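Local structure of 2-hydroxyethylphosphonate dioxygenase (Streptomyces viridochromogenes, 4YAR) at residues N127-P132 with S196-S201; E355-V360 with F405-H410. The protein uses non-heme iron(II) and dioxygen to convert 2-hydroxyethylphosphonate to hydroxymethylphosphonate and formate, a step in the biosynthesis of the antibiotic phosphinothricin tripeptide. The protein carries 1 engineered substitution. All blocks are in the same frame, centred on the assembly; numbering follows the deposited sequence.

Overall arrangement
The two contacts follow one another along the chain without nesting or crossing. Past its N-terminal helices the chain lays strand 73-76 at one edge of the seven-stranded sheet, then builds the six-stranded sheet. There interaction 1 closes a helix-free loop of 63 residues, bringing the metal-binding segment 127-132 against the end of strand 192-198. A largely helical passage leads to the seven-stranded sheet, where interaction 2 pairs strands 355-362 and 400-407 across 44 further residues. The sites touch although their centres lie about 14 Å apart: Tyr197 stacks on Phe405 and brings its hydroxyl to that of Ser407, probably as a hydrogen bond, while Gln200 accepts from Gly408 N, tying the two sheets together.

Interaction 1: N127-P132 with S196-S201. With CD (cadmium ion), chain B; CD (cadmium ion), chain E.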
# COMPACT_ATOMS: atom_id res chain seq x y z
N ASN A 127 21.00 0.41 0.28
CA ASN A 127 20.77 1.49 -0.70
C ASN A 127 19.45 2.27 -0.55
O ASN A 127 19.29 3.33 -1.15
CB ASN A 127 20.79 0.91 -2.12
CG ASN A 127 22.09 0.20 -2.45
OD1 ASN A 127 22.09 -0.83 -3.15
ND2 ASN A 127 23.21 0.73 -1.95
N GLY A 128 18.49 1.76 0.20
CA GLY A 128 17.15 2.43 0.24
C GLY A 128 16.27 1.88 -0.88
O GLY A 128 16.76 1.24 -1.78
N HIS A 129 14.97 2.11 -0.84
CA HIS A 129 14.05 1.62 -1.83
C HIS A 129 12.87 2.56 -1.90
O HIS A 129 12.63 3.34 -0.99
CB HIS A 129 13.62 0.17 -1.54
CG HIS A 129 13.31 -0.12 -0.12
ND1 HIS A 129 12.18 0.35 0.49
CD2 HIS A 129 13.95 -0.89 0.80
CE1 HIS A 129 12.16 -0.06 1.75
NE2 HIS A 129 13.22 -0.82 1.96
N LEU A 130 12.16 2.56 -2.99
CA LEU A 130 11.06 3.49 -3.18
C LEU A 130 9.98 3.30 -2.13
O LEU A 130 9.45 4.28 -1.60
CB LEU A 130 10.42 3.24 -4.52
CG LEU A 130 9.20 4.09 -4.91
CD1 LEU A 130 9.54 5.57 -4.82
CD2 LEU A 130 8.75 3.65 -6.29
N GLU A 131 9.67 2.05 -1.85
CA GLU A 131 8.59 1.74 -0.92
C GLU A 131 8.81 2.27 0.49
O GLU A 131 9.90 2.09 1.12
CB GLU A 131 8.30 0.26 -0.91
CG GLU A 131 7.74 -0.25 -2.21
CD GLU A 131 8.75 -0.36 -3.35
OE1 GLU A 131 9.98 -0.38 -3.09
OE2 GLU A 131 8.27 -0.39 -4.49
N PRO A 132 7.73 2.85 1.05
CA PRO A 132 7.75 3.20 2.47
C PRO A 132 7.52 1.90 3.27
O PRO A 132 7.04 0.92 2.70
CB PRO A 132 6.55 4.14 2.58
CG PRO A 132 5.61 3.70 1.54
CD PRO A 132 6.38 2.99 0.46
N SER A 196 9.67 -5.95 8.79
CA SER A 196 9.68 -4.80 7.91
C SER A 196 8.57 -5.04 6.91
O SER A 196 8.60 -6.02 6.15
CB SER A 196 11.01 -4.60 7.22
OG SER A 196 10.98 -3.45 6.36
N TYR A 197 7.57 -4.16 6.95
CA TYR A 197 6.37 -4.26 6.15
C TYR A 197 6.25 -3.06 5.18
O TYR A 197 6.01 -1.93 5.63
CB TYR A 197 5.13 -4.25 7.04
CG TYR A 197 3.84 -4.47 6.25
CD1 TYR A 197 3.49 -5.73 5.81
CD2 TYR A 197 3.00 -3.42 5.95
CE1 TYR A 197 2.36 -5.95 5.06
CE2 TYR A 197 1.83 -3.59 5.22
CZ TYR A 197 1.50 -4.88 4.78
OH TYR A 197 0.35 -5.03 4.05
N THR A 198 6.41 -3.35 3.90
CA THR A 198 6.35 -2.31 2.89
C THR A 198 4.93 -2.20 2.30
O THR A 198 4.12 -3.10 2.35
CB THR A 198 7.31 -2.60 1.77
OG1 THR A 198 6.83 -3.77 1.11
CG2 THR A 198 8.76 -2.81 2.26
N ALA A 199 4.55 -1.02 1.88
CA ALA A 199 3.30 -0.90 1.13
C ALA A 199 3.73 -0.59 -0.28
O ALA A 199 4.82 -0.09 -0.48
CB ALA A 199 2.49 0.25 1.69
N GLN A 200 2.80 -0.73 -1.22
CA GLN A 200 2.97 -0.19 -2.60
C GLN A 200 3.22 1.28 -2.56
O GLN A 200 2.64 2.00 -1.78
CB GLN A 200 1.74 -0.52 -3.48
CG GLN A 200 0.54 0.46 -3.39
CD GLN A 200 -0.14 0.61 -2.00
OE1 GLN A 200 -0.08 -0.28 -1.13
NE2 GLN A 200 -0.84 1.74 -1.82
N SER A 201 4.12 1.75 -3.41
CA SER A 201 4.34 3.18 -3.57
C SER A 201 3.24 3.69 -4.51
O SER A 201 3.03 3.20 -5.59
CB SER A 201 5.68 3.49 -4.19
OG SER A 201 5.76 4.85 -4.48
CD CD B . 13.89 -1.97 3.84
CD CD E . 10.50 -1.04 -5.30
O HOH W 1 11.71 -1.41 4.54
O HOH W 2 12.48 -3.62 3.56
O HOH W 3 14.18 -3.15 6.01
O HOH W 4 15.58 -3.11 2.64
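Pro132 and Glu131 lie against Thr198 and Ala199 where a loop of the cupin-type β-fold, carrying the metal ligand His129, meets the end of strand 192-198. The close packing is mainly around backbone oxygens. Pro132 O accepts a long hydrogen bond from Ala199 N (3.3 Å), with 155° at the hydrogen, and the CA of Thr198 approaches the same oxygen to 3.3 Å in a CA-H...O contact. In return, Ala199 O faces the loop: Glu131 CG comes within 3.4 Å of it, with Glu131 CB and Pro132 CD close by. Farther along, Leu130 has CG anti to its backbone N (chi1 178°), and this branch point lies 3.5 Å from Ser201 OG. That hydroxyl also accepts a weak hydrogen bond from Ile203 N, at the turn into helix 204-210, whose Ser204 and Met207 pack on Leu130.

The metal side is looser. His129 CE1 only reaches Thr198 CG2 at 4.4 Å, obliquely to the ring, and the link to Ser196 runs through water. A weak, bent bond from His129 ND1 to Glu131 O (2.9 Å) ties the imidazole back to its own loop and would limit its rotation. The other ring nitrogen, NE2, binds a cadmium ion at 2.3 Å, whose remaining ligands are His182 and four waters. Both histidines are iron ligands of the enzyme, so cadmium marks the catalytic metal site here, next to the engineered His176. The Glu131 carboxylate grips a second cadmium ion through both oxygens. Ser196, a substrate-binding residue, meets the first ion through water: its OG lies 2.8 Å from water 1, a metal ligand near the plane of the His129 ring.

Interaction 2: E355-V360 with F405-H410; sequences ENHYVV and FGSGAH
Antiparallel β-pairing joins His357 and Asn356 to Phe405 and Gly406 inside the seven-stranded sheet, where strands 355-362 and 400-407 are neighbours. Over these short segments the strand axes come within 4.7 Å, with 155° between their directions. The firm part is the hydrogen-bonded pair His357-Phe405: Phe405 N donates to His357 O at 2.8 Å, almost in line with the carbonyl, and His357 N donates to Phe405 O at 2.9 Å from a position tilted out of the carbonyl plane. Phe405 O also receives the CA-H of Asn356, 3.2 Å from CA to O, in the adjoining non-hydrogen-bonded pair with Gly406. Towards Glu355 and Ser407 the two backbone bonds are weak.

His357, Phe405 and Ser407 project from one face. Phe405 CG is anti to the carbonyl carbon (chi1 -60°), and the ring turns its edge to the other strand: CD2 lies 3.7 Å from His357 O, while CE2 meets Val359 CG1 at 4.3 Å. Ser407 OG sits near the plane of the His357 imidazole, 4.0 Å from CD2, a packing contact; its probable, unusually short hydrogen bond is to Tyr197 OH. The Tyr197 ring stacks on Phe405 and meets His357 obliquely, while Trp387 is edge-to-face with His357 and hydrogen-bonds Glu355 OE1. This buried aromatic face, fed by residues from both sheets, joins the two β-sheets of a bicupin-type enzyme, with the paired strands belonging to the cupin-like sheet built mainly from the C-terminal half of the chain.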
# COMPACT_ATOMS: atom_id res chain seq x y z
N GLU A 355 -6.02 -5.03 1.52
CA GLU A 355 -5.32 -6.24 1.94
C GLU A 355 -4.80 -6.16 3.38
O GLU A 355 -4.47 -5.10 3.92
CB GLU A 355 -4.14 -6.52 1.01
CG GLU A 355 -4.48 -6.71 -0.46
CD GLU A 355 -3.26 -7.01 -1.33
OE1 GLU A 355 -2.18 -7.37 -0.83
OE2 GLU A 355 -3.45 -6.93 -2.54
N ASN A 356 -4.76 -7.32 4.01
CA ASN A 356 -4.11 -7.50 5.30
C ASN A 356 -3.02 -8.57 5.21
O ASN A 356 -3.21 -9.64 4.52
CB ASN A 356 -5.10 -8.02 6.38
CG ASN A 356 -6.21 -7.04 6.75
OD1 ASN A 356 -6.03 -5.85 6.84
ND2 ASN A 356 -7.42 -7.60 7.01
N HIS A 357 -1.96 -8.39 6.01
CA HIS A 357 -1.00 -9.42 6.25
C HIS A 357 -0.86 -9.62 7.73
O HIS A 357 -0.76 -8.58 8.50
CB HIS A 357 0.40 -9.03 5.68
CG HIS A 357 0.43 -8.83 4.20
ND1 HIS A 357 0.93 -9.79 3.34
CD2 HIS A 357 0.10 -7.78 3.43
CE1 HIS A 357 0.94 -9.31 2.12
NE2 HIS A 357 0.41 -8.13 2.14
N TYR A 358 -1.04 -10.87 8.18
CA TYR A 358 -1.01 -11.12 9.60
C TYR A 358 0.16 -12.03 9.97
O TYR A 358 0.44 -12.99 9.24
CB TYR A 358 -2.28 -11.89 10.07
CG TYR A 358 -3.58 -11.13 10.08
CD1 TYR A 358 -3.91 -10.27 11.11
CD2 TYR A 358 -4.47 -11.26 9.05
CE1 TYR A 358 -5.11 -9.63 11.14
CE2 TYR A 358 -5.68 -10.61 9.05
CZ TYR A 358 -6.00 -9.78 10.11
OH TYR A 358 -7.20 -9.10 10.14
N VAL A 359 0.76 -11.79 11.12
CA VAL A 359 1.73 -12.74 11.73
C VAL A 359 1.48 -12.99 13.18
O VAL A 359 1.28 -12.04 14.02
CB VAL A 359 3.20 -12.36 11.46
CG1 VAL A 359 3.54 -11.02 12.09
CG2 VAL A 359 4.16 -13.47 11.96
N VAL A 360 1.42 -14.27 13.52
CA VAL A 360 1.12 -14.70 14.88
C VAL A 360 2.40 -14.60 15.72
O VAL A 360 3.45 -15.07 15.31
CB VAL A 360 0.64 -16.18 14.94
CG1 VAL A 360 0.38 -16.57 16.36
CG2 VAL A 360 -0.60 -16.41 14.13
N PHE A 405 -1.01 -6.06 9.65
CA PHE A 405 -0.46 -5.02 8.75
C PHE A 405 -1.45 -4.82 7.62
O PHE A 405 -2.15 -5.75 7.18
CB PHE A 405 0.94 -5.38 8.21
CG PHE A 405 1.99 -5.57 9.25
CD1 PHE A 405 2.70 -4.47 9.76
CD2 PHE A 405 2.25 -6.81 9.78
CE1 PHE A 405 3.72 -4.64 10.70
CE2 PHE A 405 3.27 -6.99 10.71
CZ PHE A 405 3.98 -5.90 11.19
N GLY A 406 -1.43 -3.63 7.02
CA GLY A 406 -2.26 -3.36 5.93
C GLY A 406 -1.60 -2.51 4.88
O GLY A 406 -0.86 -1.61 5.14
N SER A 407 -1.91 -2.86 3.64
CA SER A 407 -1.41 -2.13 2.48
C SER A 407 -2.37 -2.35 1.31
O SER A 407 -3.34 -3.10 1.43
CB SER A 407 -0.02 -2.62 2.09
OG SER A 407 0.07 -4.04 1.91
N GLY A 408 -2.06 -1.80 0.13
CA GLY A 408 -2.90 -2.14 -1.03
C GLY A 408 -3.35 -0.87 -1.74
O GLY A 408 -3.80 0.09 -1.10
N ALA A 409 -3.26 -0.91 -3.06
CA ALA A 409 -3.79 0.18 -3.91
C ALA A 409 -5.32 0.21 -4.00
O ALA A 409 -5.89 1.24 -4.34
CB ALA A 409 -3.23 0.04 -5.30
N HIS A 410 -6.01 -0.89 -3.72
CA HIS A 410 -7.44 -0.98 -3.94
C HIS A 410 -8.12 -1.71 -2.74
O HIS A 410 -7.72 -2.82 -2.43
CB HIS A 410 -7.67 -1.77 -5.23
CG HIS A 410 -6.97 -1.16 -6.41
ND1 HIS A 410 -7.24 0.11 -6.87
CD2 HIS A 410 -6.02 -1.66 -7.24
CE1 HIS A 410 -6.45 0.38 -7.89
NE2 HIS A 410 -5.71 -0.68 -8.14